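Side-chain contact in sulfide-quinone reductase (Aquifex aeolicus, PDB 3HYW), which oxidises hydrogen sulfide with an FAD cofactor, passes the electrons to a quinone and builds up polysulfur on its active-site cysteines: residues F357-P362 against R367-T372. Residues are numbered along the deposited sequence; the frame is centred on the assembly and turned at random.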
# COMPACT_ATOMS: atom_id res chain seq x y z
N PHE A 357 -14.71 9.41 6.57
CA PHE A 357 -14.69 10.10 7.84
C PHE A 357 -13.25 10.28 8.27
O PHE A 357 -12.51 9.30 8.40
CB PHE A 357 -15.48 9.34 8.91
CG PHE A 357 -15.48 10.01 10.26
CD1 PHE A 357 -16.47 10.93 10.59
CD2 PHE A 357 -14.51 9.70 11.21
CE1 PHE A 357 -16.48 11.55 11.84
CE2 PHE A 357 -14.51 10.32 12.46
CZ PHE A 357 -15.49 11.25 12.77
N PHE A 358 -12.85 11.53 8.45
CA PHE A 358 -11.52 11.88 8.92
C PHE A 358 -11.64 12.70 10.19
O PHE A 358 -12.48 13.61 10.29
CB PHE A 358 -10.73 12.64 7.84
CG PHE A 358 -10.62 11.88 6.54
CD1 PHE A 358 -9.62 10.93 6.35
CD2 PHE A 358 -11.55 12.09 5.51
CE1 PHE A 358 -9.53 10.21 5.16
CE2 PHE A 358 -11.47 11.38 4.32
CZ PHE A 358 -10.46 10.44 4.14
N PHE A 359 -10.83 12.35 11.19
CA PHE A 359 -10.74 13.12 12.42
C PHE A 359 -9.26 13.26 12.76
O PHE A 359 -8.54 12.27 12.78
CB PHE A 359 -11.48 12.42 13.57
CG PHE A 359 -11.30 13.09 14.92
CD1 PHE A 359 -10.74 12.39 15.98
CD2 PHE A 359 -11.70 14.41 15.12
CE1 PHE A 359 -10.57 12.99 17.23
CE2 PHE A 359 -11.53 15.02 16.37
CZ PHE A 359 -10.97 14.31 17.42
N ALA A 360 -8.83 14.50 12.99
CA ALA A 360 -7.46 14.78 13.38
C ALA A 360 -7.44 15.75 14.56
O ALA A 360 -8.03 16.83 14.49
CB ALA A 360 -6.68 15.36 12.19
N ASP A 361 -6.78 15.34 15.64
CA ASP A 361 -6.75 16.13 16.87
C ASP A 361 -5.34 16.28 17.46
O ASP A 361 -4.80 15.33 18.03
CB ASP A 361 -7.69 15.53 17.93
CG ASP A 361 -7.64 16.27 19.26
OD1 ASP A 361 -7.55 17.51 19.25
OD2 ASP A 361 -7.68 15.61 20.32
N PRO A 362 -4.74 17.49 17.33
CA PRO A 362 -5.21 18.59 16.50
C PRO A 362 -4.89 18.34 15.03
O PRO A 362 -4.24 17.34 14.72
CB PRO A 362 -4.42 19.80 17.02
CG PRO A 362 -3.73 19.33 18.28
CD PRO A 362 -3.54 17.87 18.09
N ARG A 367 0.04 15.16 16.74
CA ARG A 367 -1.36 14.84 17.01
C ARG A 367 -1.51 13.90 18.19
O ARG A 367 -0.67 13.03 18.42
CB ARG A 367 -2.01 14.23 15.77
CG ARG A 367 -1.89 15.08 14.53
CD ARG A 367 -2.96 14.72 13.52
NE ARG A 367 -2.98 15.66 12.41
CZ ARG A 367 -2.68 15.35 11.15
NH1 ARG A 367 -2.74 16.29 10.21
NH2 ARG A 367 -2.35 14.11 10.82
N GLU A 368 -2.58 14.09 18.96
CA GLU A 368 -2.95 13.16 20.02
C GLU A 368 -3.61 11.93 19.41
O GLU A 368 -3.35 10.81 19.83
CB GLU A 368 -3.86 13.84 21.05
CG GLU A 368 -3.83 13.22 22.46
CD GLU A 368 -2.59 13.59 23.29
OE1 GLU A 368 -1.81 14.48 22.87
OE2 GLU A 368 -2.41 13.00 24.37
N ARG A 369 -4.47 12.13 18.42
CA ARG A 369 -5.11 11.01 17.72
C ARG A 369 -5.71 11.38 16.37
O ARG A 369 -5.94 12.55 16.06
CB ARG A 369 -6.17 10.33 18.60
CG ARG A 369 -7.42 11.15 18.87
CD ARG A 369 -8.44 10.36 19.71
NE ARG A 369 -7.83 9.80 20.91
CZ ARG A 369 -7.59 10.47 22.04
NH1 ARG A 369 -7.90 11.76 22.14
NH2 ARG A 369 -7.02 9.85 23.06
N VAL A 370 -5.93 10.35 15.57
CA VAL A 370 -6.67 10.46 14.32
C VAL A 370 -7.67 9.32 14.22
O VAL A 370 -7.50 8.27 14.84
CB VAL A 370 -5.75 10.46 13.06
CG1 VAL A 370 -4.81 11.65 13.04
CG2 VAL A 370 -4.98 9.14 12.93
N ILE A 371 -8.73 9.53 13.43
CA ILE A 371 -9.63 8.45 13.03
C ILE A 371 -9.86 8.55 11.53
O ILE A 371 -10.17 9.63 11.03
CB ILE A 371 -11.00 8.49 13.78
CG1 ILE A 371 -10.78 8.36 15.29
CG2 ILE A 371 -11.92 7.36 13.27
CD1 ILE A 371 -12.03 8.60 16.13
N THR A 372 -9.68 7.44 10.82
CA THR A 372 -9.93 7.39 9.38
C THR A 372 -10.83 6.20 9.07
O THR A 372 -10.44 5.04 9.25
CB THR A 372 -8.64 7.26 8.56
OG1 THR A 372 -7.91 6.11 9.00
CG2 THR A 372 -7.80 8.47 8.75
O HOH W 1 -9.19 13.53 20.49
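A classic beta bulge closes the antiparallel hairpin of strands 355-361 and 369-375 where Asp-361 faces both Glu-368 and Arg-369. Asp-361 O accepts from Glu-368 N at 2.7 Å and, in a straighter bond, from Arg-369 N, both donors lying in its carbonyl plane; Asp-361 N returns a bond to Arg-369 O. Beyond the bulge, Phe-359 and Ile-371 form a hydrogen-bonded pair, with Phe-359 N to Ile-371 O at 2.8 Å. On the sheet face of these two side chains, CD1 of Ile-371 lies 4.0 Å from CD1 of the Phe-359 ring, while CE1 of that ring meets CG of Arg-369. With CG2 of Ile-371 anti to its own N, this methyl comes up to the edge of the Phe-357 ring, 4.0 Å from CE2. Leu-411 of helix 401-411 packs on both Phe-359 and Ile-371, and Phe-357 reaches Ile-346 of the quinone site. At the end of this face Asp-361 OD2 and Arg-369 NH1 stay 4.3 Å apart, joined through a water that donates to the carboxylate at 2.6 Å and accepts from NH1. Asp-361 OD1 makes a salt bridge with Arg-342. On the other face the extended Arg-367 chain lays its guanidinium over CB of Ala-360, 3.7 Å from NE, and NE gives Pro-362 O, in the guanidinium plane, a weak bond. Its NH1 and NH2 reach the carbonyls of Val-363, Val-196 and Gly-198. A leucine in place of Arg-367 would probably leave these carbonyls without their donors and loosen the turn from the 196-198 loop. The face of Phe-357, Phe-359 and Ile-371 thus turns from apolar near Ile-346 to polar at Asp-361, whose carboxylate meets Arg-342 directly and Arg-369 through water, while neutral carbonyls probably spread the Arg-367 charge.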